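Local coordinates for protein YCGM (Escherichia coli, PDB 1NR9), which is of unknown function but belongs to the fumarylacetoacetate hydrolase (FAH) family, binds a magnesium ion and has more strand than helix in each of its two chains, at residues A[7-12]-A[131-136]; A[17-22]-A[186-191]; A[68-73]-A[196-201]; A[103-108]-A[122-127]; A[146-151]-A[162-167]. All coordinates share one frame; numbering follows the deposited sequence.

From the N terminus, the chain first gives its leading loop to contact 1, which pins 7-12 to strand 130-137. Contact 2 opens next and closes much later, pairing 17-22 with 186-191; it crosses contact 1, and the two meet where Phe-135 and Leu-132 touch Val-189. Contact 3 (68-73 with 196-201) opens inside both of these loops and crosses both. Contact 4, between 103-108 and 122-127, closes a short loop nested within the first three and shares the magnesium ion with contact 3. Contact 5 follows contact 4 in series and closes a hairpin nested within contacts 2 and 3. Contacts 1 to 3 tie distant segments to the mixed sheet, while contact 5 belongs to the antiparallel sheet.

Contact 1: residues A[7-12]-A[131-136]; sequences HNWQGA and PLSGFI
Asn-8 and Phe-135 form a single beta bridge, by which the loop ahead of strand 21-24 is laid against strand 130-137 of the mixed sheet. The backbone supplies the one firm direct bond: Phe-135 N donates to His-7 O (2.7 Å) in the plane of that carbonyl. Close by, Asn-8 CA approaches Phe-135 O at 3.0 Å in a CA-H...O contact.

Waters carry the other polar links. His-7 NE2 and Leu-132 O are joined through one water, which lies at the edge of the imidazole in its plane. A second water accepts from His-7 N, donates to Ser-133 O and sits over a face of the same ring, whose ND1 bonds to Gln-5 O.

Van der Waals contact comes from two rings. His-7 CD2 lies 3.5 Å from Gly-134 CA. Trp-9, its CG anti to the backbone N (chi1 -162°), brings the benzo edge of its indole to Ser-133 and Gly-134 O, while the ring of His-214 meets it with the planes inclined. The loop is shaped locally by an Asx motif: Gly-11 N (2.8 Å) and Ala-12 N (3.3 Å) reach Asn-8 OD1 from the same face of its amide plane.

Contact 2: residues A[17-22]-A[186-191]; sequences PVSKVV and AGDVVL
The carboxylate of Asp-188 is the flat group on which Lys-20 closes, and the lysine uses both of its nitrogens. Lys-20 N donates to Asp-188 OD1 (2.9 Å) on the anti side of that oxygen, 32° out of the carboxylate plane. Lys-20 NZ reaches Asp-188 OD2 (2.9 Å) from above the plane, making a salt bridge. With CG between its backbone N and carbonyl carbon (chi1 65°), the lysine chain runs out past the carboxylate, and a bend at chi4 turns NZ to Asp-188 OD2. Both nitrogens lie on the same side of the carboxylate plane; Ser-19 CB is also near, 3.1 Å from Asp-188 OD1. Both charged ends have further partners: NZ bonds to Thr-183 O and OD2 accepts from Lys-185 N. The pair is buried, with Thr-51 of the second subunit packing on Lys-20.

Nearby, a water accepts from Ser-19 N and donates to Lys-20 O and Gly-187 O, filling in where the two backbones have not yet paired. Regular pairing follows, with Val-189 N bonded to Lys-20 O, Val-22 N to Val-189 O and Leu-191 N to Val-22 O. On the face carrying Val-21 and Val-189, the CG1 methyls of these two residues meet at 4.0 Å, and Val-21 CG1 also touches Leu-191 CG at 3.8 Å. This is a parallel strand pair, 21-24 beside 189-191, within the mixed sheet of the FAH fold.

Contact 3: residues A[68-73]-A[196-201]; sequences SVHHEV and DGVGPL. With MG (magnesium ion), chain E.
His-71 lies against the backbone of Gly-199 because its CG stands between its own backbone N and carbonyl carbon (chi1 56°), which turns the imidazole across to the other segment. Gly-199 N then sits over one face of the ring, toward its rim, and His-71 CE1 lies 3.4 Å from Gly-199 CA; the glycine has no side chain to hold the ring off. Leu-201 CG comes up at the edge of the same imidazole, 3.9 Å from His-71 ND1.

His-70 is swung the other way about CA-CB, with CG anti to the carbonyl carbon. Gly-199 C and Pro-200 N lie over one face of its ring, the pyrrolidine touches it through Pro-200 CB at 3.7 Å from His-70 CD2, and Val-198 CG1 comes within 3.6 Å of His-70 ND1.

These residues join the start of strand 69-79 to the short strand 199-201, an antiparallel but weakly bonded pair whose local axes make an angle of 120°. Leu-201 N donates to Val-69 O (2.6 Å), nearly in line with the carbonyl bond, and a water bridges Val-69 N and Leu-201 O.

Past the pairing, Glu-72 runs out to the metal with its chain extended beyond CG. Val-198 CG2 touches its aliphatic part, 3.9 Å from Glu-72 CG. At the tip, Glu-72 OE2 binds the magnesium ion at 2.4 Å, together with Asp-103 OD2 and a water, while Glu-72 OE1 forms a salt bridge with Lys-124 NZ.

Contact 4: residues A[103-108]-A[122-127]; sequences DLTLRD and KAKAFD. With MG (magnesium ion), chain E.
Leu-106 and Phe-126 form the apolar centre, their side chains crossing obliquely with Leu-106 CG 3.4 Å from Phe-126 CE1. The leucine points toward the other segment, and its CD1 branch also touches Phe-126 CD1. Leu-104 adds its CB at 4.0 Å from Phe-126 CZ, while Ala-123 CB packs against Leu-106 CB at 4.2 Å. Thr-105 CA and Ala-123 O both lie at the edge of the phenyl ring.

One backbone bond runs through this core. Leu-106 N, at the N-cap position of helix 107-116, donates to Ala-123 O (2.8 Å) on a lone pair and almost straight, at 171°. The end of helix 121-124 is thereby fastened to the start of the other helix.

Farther out lies Lys-124, whose chain bends at chi2 (-79°) and then runs alongside Thr-105, both pointing the same way; its CD and CE pass Thr-105 CB. Lys-124 NZ reaches Asp-103 OD2 (2.6 Å) from above the carboxylate plane, in a salt bridge. Asp-103 OD2 also binds the magnesium ion at 2.5 Å, and the lysine is a second-shell partner of both metal-binding carboxylates. Backbone bonds between Asp-103 and Glu-72 and between Thr-105 and His-70 lay this segment along strand 69-79, Phe-46 of strand 45-48 touches Asp-103 and Lys-124, and Lys-122 NZ bonds to Tyr-177 OH of the second subunit.

Contact 5: residues A[146-151]-A[162-167]; sequences QNTTLS and GTTADM
Thr-164 reaches across to Thr-148 where the beta hairpin of strands 149-154 and 157-163 opens out and the second strand passes into a 3-10 turn. Its CB lies against the opposite backbone, 3.3 Å from both Gln-146 O and Thr-148 N. From there the side chain forks. The CG2 branch, anti to the backbone N, meets Gln-146 NE2 at 3.4 Å and Gln-146 CA. The OG1 branch, anti to the carbonyl carbon (chi1 -49°), runs alongside the Thr-148 side chain and donates to Thr-148 O (2.8 Å). That oxygen also accepts from Thr-164 N (2.6 Å), so backbone and hydroxyl of one residue grip a single carbonyl.

Thr-148 turns its own hydroxyl elsewhere, to Asp-212 and Asp-144 O. Farther into the hairpin, Leu-150 and Gly-162 form a hydrogen-bonded antiparallel pair, with Leu-150 N almost perfectly straight on Gly-162 O, at 179°. Strand 206-211 continues the sheet beyond 149-154.

Gln-146 closes the open end. Its chain folds at chi2 (60°), bringing NE2 to Thr-164 O (3.0 Å) from well above the carbonyl plane; Met-167 N approaches the same oxygen from the opposite face, while Gln-146 OE1 accepts from Ile-171 N. The selenium of Met-167, present as selenomethionine, lies 3.9 Å from Gln-146 NE2.

Contact 1: residues A[7-12]-A[131-136]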
# COMPACT_ATOMS: atom_id res chain seq x y z
N HIS A 7 -19.71 4.92 2.09
CA HIS A 7 -21.13 5.23 2.15
C HIS A 7 -21.94 3.99 1.79
O HIS A 7 -21.42 3.07 1.16
CB HIS A 7 -21.48 6.39 1.20
CG HIS A 7 -21.01 6.19 -0.20
ND1 HIS A 7 -19.76 6.57 -0.63
CD2 HIS A 7 -21.61 5.63 -1.28
CE1 HIS A 7 -19.60 6.25 -1.90
NE2 HIS A 7 -20.72 5.68 -2.32
N ASN A 8 -23.20 3.96 2.21
CA ASN A 8 -24.08 2.85 1.88
C ASN A 8 -24.55 3.05 0.44
O ASN A 8 -24.14 3.99 -0.24
CB ASN A 8 -25.29 2.81 2.80
CG ASN A 8 -26.13 4.06 2.69
OD1 ASN A 8 -26.36 4.59 1.60
ND2 ASN A 8 -26.62 4.54 3.83
N TRP A 9 -25.42 2.18 -0.03
CA TRP A 9 -25.89 2.28 -1.40
C TRP A 9 -26.60 3.62 -1.66
O TRP A 9 -26.34 4.28 -2.67
CB TRP A 9 -26.80 1.11 -1.71
CG TRP A 9 -26.98 0.90 -3.17
CD1 TRP A 9 -28.06 1.24 -3.92
CD2 TRP A 9 -26.01 0.35 -4.08
NE1 TRP A 9 -27.83 0.94 -5.24
CE2 TRP A 9 -26.58 0.39 -5.37
CE3 TRP A 9 -24.72 -0.17 -3.93
CZ2 TRP A 9 -25.91 -0.07 -6.51
CZ3 TRP A 9 -24.04 -0.63 -5.07
CH2 TRP A 9 -24.64 -0.58 -6.34
N GLN A 10 -27.48 4.02 -0.74
CA GLN A 10 -28.21 5.29 -0.84
C GLN A 10 -27.26 6.47 -1.06
O GLN A 10 -27.60 7.42 -1.76
CB GLN A 10 -28.98 5.55 0.45
CG GLN A 10 -30.49 5.42 0.37
CD GLN A 10 -31.16 5.86 1.66
OE1 GLN A 10 -31.05 7.02 2.07
NE2 GLN A 10 -31.85 4.93 2.33
N GLY A 11 -26.08 6.42 -0.44
CA GLY A 11 -25.12 7.50 -0.59
C GLY A 11 -24.74 8.14 0.74
O GLY A 11 -23.81 8.95 0.82
N ALA A 12 -25.45 7.76 1.80
CA ALA A 12 -25.18 8.29 3.12
C ALA A 12 -23.84 7.78 3.63
O ALA A 12 -23.48 6.63 3.38
CB ALA A 12 -26.30 7.88 4.07
N PRO A 131 -12.10 2.33 -8.21
CA PRO A 131 -13.40 3.01 -8.11
C PRO A 131 -14.18 2.06 -7.24
O PRO A 131 -13.98 0.85 -7.31
CB PRO A 131 -13.90 3.01 -9.55
CG PRO A 131 -12.65 2.94 -10.37
CD PRO A 131 -11.80 1.96 -9.60
N LEU A 132 -15.10 2.56 -6.43
CA LEU A 132 -15.81 1.66 -5.55
C LEU A 132 -17.24 2.14 -5.37
O LEU A 132 -17.49 3.34 -5.31
CB LEU A 132 -15.07 1.65 -4.21
CG LEU A 132 -15.33 0.65 -3.10
CD1 LEU A 132 -15.06 -0.78 -3.61
CD2 LEU A 132 -14.41 0.98 -1.92
N SER A 133 -18.17 1.20 -5.30
CA SER A 133 -19.58 1.53 -5.13
C SER A 133 -19.86 1.75 -3.65
O SER A 133 -18.94 1.68 -2.82
CB SER A 133 -20.47 0.40 -5.65
OG SER A 133 -20.39 -0.76 -4.83
N GLY A 134 -21.12 2.04 -3.32
CA GLY A 134 -21.50 2.22 -1.94
C GLY A 134 -21.57 0.82 -1.36
O GLY A 134 -21.46 -0.15 -2.10
N PHE A 135 -21.77 0.70 -0.05
CA PHE A 135 -21.84 -0.61 0.58
C PHE A 135 -23.21 -0.96 1.12
O PHE A 135 -23.98 -0.10 1.53
CB PHE A 135 -20.85 -0.71 1.74
CG PHE A 135 -19.43 -0.84 1.31
CD1 PHE A 135 -18.59 0.27 1.34
CD2 PHE A 135 -18.93 -2.06 0.87
CE1 PHE A 135 -17.25 0.15 0.94
CE2 PHE A 135 -17.61 -2.19 0.47
CZ PHE A 135 -16.76 -1.08 0.50
N ILE A 136 -23.50 -2.26 1.11
CA ILE A 136 -24.76 -2.75 1.62
C ILE A 136 -24.43 -3.44 2.95
O ILE A 136 -23.63 -4.38 2.99
CB ILE A 136 -25.39 -3.74 0.64
CG1 ILE A 136 -25.91 -2.98 -0.58
CG2 ILE A 136 -26.51 -4.51 1.30
CD1 ILE A 136 -26.27 -3.90 -1.72
O HOH W 1 -18.49 3.65 -0.33
O HOH W 2 -19.59 4.98 -4.63

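Contact 2: residues A[17-22]-A[186-191]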
# COMPACT_ATOMS: atom_id res chain seq x y z
N PRO A 17 -13.38 4.86 8.84
CA PRO A 17 -12.31 5.60 8.17
C PRO A 17 -11.97 4.95 6.84
O PRO A 17 -12.43 3.84 6.53
CB PRO A 17 -11.15 5.48 9.14
CG PRO A 17 -11.82 5.42 10.44
CD PRO A 17 -12.94 4.44 10.18
N VAL A 18 -11.17 5.66 6.07
CA VAL A 18 -10.70 5.16 4.80
C VAL A 18 -9.26 4.87 5.11
O VAL A 18 -8.68 5.52 5.97
CB VAL A 18 -10.78 6.23 3.70
CG1 VAL A 18 -10.09 5.73 2.44
CG2 VAL A 18 -12.22 6.56 3.39
N SER A 19 -8.67 3.88 4.45
CA SER A 19 -7.28 3.57 4.72
C SER A 19 -6.65 2.77 3.59
O SER A 19 -6.07 3.34 2.67
CB SER A 19 -7.15 2.81 6.03
OG SER A 19 -5.80 2.79 6.47
N LYS A 20 -6.76 1.45 3.67
CA LYS A 20 -6.18 0.61 2.63
C LYS A 20 -7.16 -0.39 2.06
O LYS A 20 -8.24 -0.62 2.59
CB LYS A 20 -4.96 -0.13 3.17
CG LYS A 20 -5.27 -1.13 4.26
CD LYS A 20 -4.03 -1.99 4.55
CE LYS A 20 -4.27 -2.95 5.70
NZ LYS A 20 -4.54 -2.20 6.97
N VAL A 21 -6.75 -0.99 0.95
CA VAL A 21 -7.55 -2.00 0.28
C VAL A 21 -6.62 -3.19 0.04
O VAL A 21 -5.59 -3.06 -0.63
CB VAL A 21 -8.10 -1.48 -1.07
CG1 VAL A 21 -9.18 -2.39 -1.59
CG2 VAL A 21 -8.62 -0.07 -0.89
N VAL A 22 -6.96 -4.34 0.61
CA VAL A 22 -6.12 -5.52 0.42
C VAL A 22 -6.75 -6.31 -0.70
O VAL A 22 -7.97 -6.50 -0.73
CB VAL A 22 -6.05 -6.38 1.71
CG1 VAL A 22 -5.05 -7.53 1.51
CG2 VAL A 22 -5.62 -5.50 2.89
N ALA A 186 -10.83 -1.47 11.00
CA ALA A 186 -12.17 -1.14 10.53
C ALA A 186 -12.03 0.01 9.54
O ALA A 186 -11.20 0.90 9.73
CB ALA A 186 -13.06 -0.75 11.70
N GLY A 187 -12.84 -0.00 8.49
CA GLY A 187 -12.76 1.05 7.50
C GLY A 187 -12.01 0.56 6.28
O GLY A 187 -12.16 1.13 5.20
N ASP A 188 -11.21 -0.49 6.43
CA ASP A 188 -10.46 -1.05 5.31
C ASP A 188 -11.39 -1.82 4.40
O ASP A 188 -12.44 -2.29 4.83
CB ASP A 188 -9.36 -2.02 5.78
CG ASP A 188 -8.12 -1.31 6.29
OD1 ASP A 188 -7.85 -0.17 5.85
OD2 ASP A 188 -7.40 -1.91 7.12
N VAL A 189 -10.99 -1.98 3.15
CA VAL A 189 -11.79 -2.70 2.18
C VAL A 189 -10.98 -3.88 1.66
O VAL A 189 -9.76 -3.83 1.63
CB VAL A 189 -12.17 -1.77 1.01
CG1 VAL A 189 -12.86 -2.57 -0.10
CG2 VAL A 189 -13.10 -0.66 1.53
N VAL A 190 -11.69 -4.93 1.26
CA VAL A 190 -11.05 -6.14 0.73
C VAL A 190 -11.63 -6.53 -0.65
O VAL A 190 -12.83 -6.78 -0.77
CB VAL A 190 -11.26 -7.32 1.69
CG1 VAL A 190 -10.69 -8.59 1.09
CG2 VAL A 190 -10.63 -7.02 3.03
N LEU A 191 -10.78 -6.58 -1.67
CA LEU A 191 -11.23 -6.98 -3.01
C LEU A 191 -11.03 -8.49 -3.11
O LEU A 191 -9.95 -8.99 -2.86
CB LEU A 191 -10.43 -6.28 -4.11
CG LEU A 191 -10.57 -4.77 -4.21
CD1 LEU A 191 -10.09 -4.31 -5.60
CD2 LEU A 191 -12.02 -4.36 -3.96
O HOH W 3 -10.13 1.73 3.49

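Contact 3: residues A[68-73]-A[196-201]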
# COMPACT_ATOMS: atom_id res chain seq x y z
N SER A 68 -2.20 0.41 -21.71
CA SER A 68 -3.60 0.06 -21.49
C SER A 68 -3.98 -0.06 -20.02
O SER A 68 -3.15 -0.38 -19.17
CB SER A 68 -3.95 -1.25 -22.20
OG SER A 68 -3.37 -2.34 -21.53
N VAL A 69 -5.25 0.19 -19.75
CA VAL A 69 -5.80 0.14 -18.40
C VAL A 69 -6.92 -0.89 -18.42
O VAL A 69 -7.89 -0.72 -19.16
CB VAL A 69 -6.37 1.53 -18.01
CG1 VAL A 69 -6.93 1.51 -16.60
CG2 VAL A 69 -5.28 2.58 -18.13
N HIS A 70 -6.80 -1.95 -17.62
CA HIS A 70 -7.83 -2.98 -17.58
C HIS A 70 -8.82 -2.86 -16.44
O HIS A 70 -8.54 -2.22 -15.42
CB HIS A 70 -7.21 -4.37 -17.55
CG HIS A 70 -6.65 -4.80 -18.87
ND1 HIS A 70 -6.31 -6.11 -19.14
CD2 HIS A 70 -6.33 -4.08 -19.97
CE1 HIS A 70 -5.81 -6.18 -20.36
NE2 HIS A 70 -5.81 -4.97 -20.89
N HIS A 71 -9.99 -3.46 -16.62
CA HIS A 71 -11.03 -3.43 -15.60
C HIS A 71 -11.19 -4.83 -15.01
O HIS A 71 -11.05 -5.83 -15.71
CB HIS A 71 -12.37 -2.98 -16.21
CG HIS A 71 -12.82 -3.82 -17.36
ND1 HIS A 71 -12.66 -3.43 -18.68
CD2 HIS A 71 -13.36 -5.06 -17.41
CE1 HIS A 71 -13.08 -4.39 -19.48
NE2 HIS A 71 -13.51 -5.39 -18.73
N GLU A 72 -11.45 -4.88 -13.71
CA GLU A 72 -11.66 -6.15 -13.03
C GLU A 72 -12.80 -5.90 -12.07
O GLU A 72 -12.61 -5.27 -11.04
CB GLU A 72 -10.42 -6.57 -12.22
CG GLU A 72 -9.18 -6.96 -13.01
CD GLU A 72 -8.10 -7.58 -12.12
OE1 GLU A 72 -7.01 -7.92 -12.64
OE2 GLU A 72 -8.35 -7.73 -10.90
N VAL A 73 -14.00 -6.36 -12.41
CA VAL A 73 -15.11 -6.17 -11.48
C VAL A 73 -14.83 -7.16 -10.35
O VAL A 73 -14.37 -8.27 -10.61
CB VAL A 73 -16.49 -6.48 -12.12
CG1 VAL A 73 -16.59 -7.94 -12.50
CG2 VAL A 73 -17.61 -6.08 -11.15
N ASP A 196 -13.59 -14.22 -15.11
CA ASP A 196 -12.95 -14.24 -16.42
C ASP A 196 -13.53 -13.09 -17.26
O ASP A 196 -14.65 -12.64 -17.00
CB ASP A 196 -13.23 -15.59 -17.09
CG ASP A 196 -12.39 -15.83 -18.32
OD1 ASP A 196 -12.49 -15.05 -19.29
OD2 ASP A 196 -11.62 -16.81 -18.32
N GLY A 197 -12.76 -12.61 -18.23
CA GLY A 197 -13.23 -11.54 -19.09
C GLY A 197 -12.60 -10.16 -18.91
O GLY A 197 -13.08 -9.18 -19.48
N VAL A 198 -11.54 -10.09 -18.12
CA VAL A 198 -10.83 -8.83 -17.89
C VAL A 198 -10.47 -8.17 -19.21
O VAL A 198 -9.88 -8.81 -20.06
CB VAL A 198 -9.53 -9.07 -17.11
CG1 VAL A 198 -8.74 -7.79 -17.00
CG2 VAL A 198 -9.85 -9.64 -15.74
N GLY A 199 -10.81 -6.89 -19.37
CA GLY A 199 -10.49 -6.22 -20.62
C GLY A 199 -9.89 -4.83 -20.45
O GLY A 199 -9.65 -4.38 -19.34
N PRO A 200 -9.63 -4.13 -21.56
CA PRO A 200 -9.05 -2.79 -21.54
C PRO A 200 -10.14 -1.71 -21.54
O PRO A 200 -11.19 -1.90 -22.15
CB PRO A 200 -8.23 -2.76 -22.81
CG PRO A 200 -9.15 -3.46 -23.76
CD PRO A 200 -9.61 -4.67 -22.93
N LEU A 201 -9.86 -0.60 -20.87
CA LEU A 201 -10.77 0.53 -20.78
C LEU A 201 -10.20 1.68 -21.61
O LEU A 201 -8.98 1.83 -21.71
CB LEU A 201 -10.90 1.01 -19.34
CG LEU A 201 -12.00 0.43 -18.45
CD1 LEU A 201 -12.03 1.23 -17.16
CD2 LEU A 201 -13.34 0.52 -19.15
MG MG E . -6.92 -8.78 -9.30
O HOH W 4 -6.40 1.77 -22.06
O HOH W 5 -8.16 -8.03 -7.22

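Contact 4: residues A[103-108]-A[122-127]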
# COMPACT_ATOMS: atom_id res chain seq x y z
N ASP A 103 -10.86 -3.35 -9.93
CA ASP A 103 -9.47 -3.46 -9.56
C ASP A 103 -8.77 -3.00 -10.83
O ASP A 103 -8.27 -3.79 -11.62
CB ASP A 103 -9.14 -4.92 -9.21
CG ASP A 103 -7.66 -5.17 -9.00
OD1 ASP A 103 -6.91 -4.20 -8.72
OD2 ASP A 103 -7.26 -6.35 -9.11
N LEU A 104 -8.80 -1.69 -11.03
CA LEU A 104 -8.19 -1.07 -12.18
C LEU A 104 -6.70 -1.38 -12.17
O LEU A 104 -6.04 -1.20 -11.14
CB LEU A 104 -8.40 0.44 -12.12
CG LEU A 104 -9.46 1.01 -13.05
CD1 LEU A 104 -10.60 0.02 -13.25
CD2 LEU A 104 -9.95 2.33 -12.47
N THR A 105 -6.17 -1.85 -13.29
CA THR A 105 -4.76 -2.20 -13.36
C THR A 105 -4.09 -1.83 -14.68
O THR A 105 -4.70 -1.88 -15.74
CB THR A 105 -4.55 -3.71 -13.08
OG1 THR A 105 -3.51 -4.22 -13.92
CG2 THR A 105 -5.83 -4.49 -13.33
N LEU A 106 -2.82 -1.43 -14.58
CA LEU A 106 -2.02 -1.07 -15.76
C LEU A 106 -1.29 -2.34 -16.25
O LEU A 106 -0.12 -2.57 -15.88
CB LEU A 106 -1.00 0.01 -15.38
CG LEU A 106 -1.55 1.41 -15.07
CD1 LEU A 106 -0.41 2.33 -14.64
CD2 LEU A 106 -2.24 1.98 -16.31
N ARG A 107 -1.96 -3.13 -17.09
CA ARG A 107 -1.40 -4.39 -17.60
C ARG A 107 -0.02 -4.32 -18.20
O ARG A 107 0.86 -5.09 -17.84
CB ARG A 107 -2.34 -5.05 -18.61
CG ARG A 107 -3.75 -5.30 -18.10
CD ARG A 107 -3.83 -6.07 -16.78
NE ARG A 107 -3.44 -7.47 -16.88
CZ ARG A 107 -3.57 -8.34 -15.88
NH1 ARG A 107 -4.08 -7.95 -14.72
NH2 ARG A 107 -3.18 -9.60 -16.04
N ASP A 108 0.18 -3.40 -19.14
CA ASP A 108 1.49 -3.27 -19.77
C ASP A 108 2.58 -3.16 -18.69
O ASP A 108 3.55 -3.92 -18.68
CB ASP A 108 1.50 -2.03 -20.67
CG ASP A 108 0.63 -2.21 -21.91
OD1 ASP A 108 -0.33 -3.00 -21.84
OD2 ASP A 108 0.91 -1.56 -22.95
N LYS A 122 3.08 0.19 -9.10
CA LYS A 122 2.93 1.03 -10.28
C LYS A 122 1.75 0.60 -11.13
O LYS A 122 1.03 1.43 -11.66
CB LYS A 122 4.20 1.00 -11.13
CG LYS A 122 5.35 1.78 -10.55
CD LYS A 122 6.56 1.68 -11.46
CE LYS A 122 7.77 2.39 -10.88
NZ LYS A 122 8.95 2.23 -11.79
N ALA A 123 1.55 -0.70 -11.24
CA ALA A 123 0.47 -1.24 -12.06
C ALA A 123 -0.85 -1.39 -11.33
O ALA A 123 -1.91 -1.32 -11.96
CB ALA A 123 0.90 -2.59 -12.63
N LYS A 124 -0.81 -1.62 -10.02
CA LYS A 124 -2.02 -1.83 -9.24
C LYS A 124 -2.38 -0.77 -8.21
O LYS A 124 -3.47 -0.82 -7.63
CB LYS A 124 -1.93 -3.18 -8.52
CG LYS A 124 -2.10 -4.41 -9.40
CD LYS A 124 -3.57 -4.67 -9.71
CE LYS A 124 -3.73 -6.00 -10.43
NZ LYS A 124 -5.16 -6.36 -10.65
N ALA A 125 -1.50 0.19 -7.97
CA ALA A 125 -1.82 1.17 -6.94
C ALA A 125 -1.88 2.63 -7.34
O ALA A 125 -1.99 3.49 -6.47
CB ALA A 125 -0.86 0.99 -5.75
N PHE A 126 -1.80 2.92 -8.64
CA PHE A 126 -1.84 4.31 -9.09
C PHE A 126 -3.10 5.03 -8.60
O PHE A 126 -4.02 4.39 -8.08
CB PHE A 126 -1.74 4.39 -10.63
CG PHE A 126 -2.79 3.61 -11.36
CD1 PHE A 126 -2.59 2.28 -11.68
CD2 PHE A 126 -4.01 4.21 -11.69
CE1 PHE A 126 -3.59 1.54 -12.34
CE2 PHE A 126 -5.00 3.49 -12.34
CZ PHE A 126 -4.80 2.14 -12.66
N ASP A 127 -3.14 6.35 -8.76
CA ASP A 127 -4.28 7.13 -8.30
C ASP A 127 -5.60 6.66 -8.87
O ASP A 127 -5.71 6.38 -10.06
CB ASP A 127 -4.10 8.62 -8.64
CG ASP A 127 -2.92 9.25 -7.94
OD1 ASP A 127 -2.49 8.71 -6.89
OD2 ASP A 127 -2.43 10.29 -8.42
MG MG E . -6.92 -8.78 -9.30
O HOH W 5 -8.16 -8.03 -7.22

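Contact 5: residues A[146-151]-A[162-167]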
# COMPACT_ATOMS: atom_id res chain seq x y z
N GLN A 146 -21.35 -15.40 -0.75
CA GLN A 146 -20.54 -16.44 -1.37
C GLN A 146 -21.14 -16.98 -2.65
O GLN A 146 -20.51 -17.78 -3.36
CB GLN A 146 -20.30 -17.59 -0.40
CG GLN A 146 -19.15 -18.46 -0.85
CD GLN A 146 -17.84 -17.69 -0.95
OE1 GLN A 146 -17.26 -17.29 0.07
NE2 GLN A 146 -17.37 -17.47 -2.18
N ASN A 147 -22.36 -16.54 -2.95
CA ASN A 147 -23.04 -16.97 -4.17
C ASN A 147 -23.80 -15.79 -4.77
O ASN A 147 -25.01 -15.84 -4.98
CB ASN A 147 -23.99 -18.13 -3.86
CG ASN A 147 -24.56 -18.75 -5.12
OD1 ASN A 147 -23.85 -18.96 -6.11
ND2 ASN A 147 -25.85 -19.07 -5.08
N THR A 148 -23.03 -14.74 -5.05
CA THR A 148 -23.54 -13.50 -5.62
C THR A 148 -23.06 -13.30 -7.06
O THR A 148 -21.96 -13.72 -7.43
CB THR A 148 -23.11 -12.30 -4.74
OG1 THR A 148 -23.96 -12.22 -3.59
CG2 THR A 148 -23.18 -10.99 -5.52
N THR A 149 -23.92 -12.66 -7.85
CA THR A 149 -23.67 -12.38 -9.26
C THR A 149 -22.83 -11.12 -9.49
O THR A 149 -23.12 -10.07 -8.93
CB THR A 149 -25.01 -12.24 -10.01
OG1 THR A 149 -25.38 -13.52 -10.53
CG2 THR A 149 -24.93 -11.21 -11.13
N LEU A 150 -21.79 -11.24 -10.32
CA LEU A 150 -20.91 -10.11 -10.65
C LEU A 150 -20.84 -9.93 -12.16
O LEU A 150 -20.55 -10.88 -12.89
CB LEU A 150 -19.50 -10.35 -10.12
CG LEU A 150 -19.26 -10.36 -8.61
CD1 LEU A 150 -17.79 -10.66 -8.34
CD2 LEU A 150 -19.66 -9.01 -8.01
N SER A 151 -21.11 -8.72 -12.64
CA SER A 151 -21.06 -8.47 -14.07
C SER A 151 -20.60 -7.06 -14.42
O SER A 151 -20.82 -6.12 -13.65
CB SER A 151 -22.43 -8.70 -14.70
OG SER A 151 -23.40 -7.86 -14.10
N GLY A 162 -20.04 -13.74 -13.84
CA GLY A 162 -19.64 -14.86 -13.02
C GLY A 162 -20.39 -14.78 -11.71
O GLY A 162 -21.20 -13.87 -11.51
N THR A 163 -20.14 -15.73 -10.81
CA THR A 163 -20.78 -15.76 -9.50
C THR A 163 -19.72 -15.91 -8.41
O THR A 163 -18.60 -16.38 -8.66
CB THR A 163 -21.78 -16.94 -9.38
OG1 THR A 163 -22.42 -16.91 -8.10
CG2 THR A 163 -21.06 -18.26 -9.53
N THR A 164 -20.06 -15.51 -7.20
CA THR A 164 -19.13 -15.60 -6.10
C THR A 164 -18.77 -17.04 -5.75
O THR A 164 -17.75 -17.31 -5.12
CB THR A 164 -19.71 -14.93 -4.88
OG1 THR A 164 -20.19 -13.64 -5.27
CG2 THR A 164 -18.65 -14.76 -3.82
N ALA A 165 -19.61 -17.97 -6.18
CA ALA A 165 -19.37 -19.38 -5.91
C ALA A 165 -18.12 -19.89 -6.65
O ALA A 165 -17.56 -20.93 -6.29
CB ALA A 165 -20.59 -20.19 -6.30
N ASP A 166 -17.67 -19.17 -7.68
CA ASP A 166 -16.50 -19.59 -8.45
C ASP A 166 -15.17 -19.13 -7.87
O ASP A 166 -14.12 -19.25 -8.51
CB ASP A 166 -16.60 -19.11 -9.90
CG ASP A 166 -17.80 -19.67 -10.63
OD1 ASP A 166 -18.04 -20.89 -10.53
OD2 ASP A 166 -18.50 -18.88 -11.31
N MSE A 167 -15.20 -18.59 -6.65
CA MSE A 167 -13.99 -18.12 -5.98
C MSE A 167 -13.19 -19.33 -5.52
O MSE A 167 -13.76 -20.30 -5.03
CB MSE A 167 -14.38 -17.30 -4.76
CG MSE A 167 -13.97 -15.84 -4.79
SE MSE A 167 -14.62 -14.97 -3.19
CE MSE A 167 -12.95 -14.62 -2.29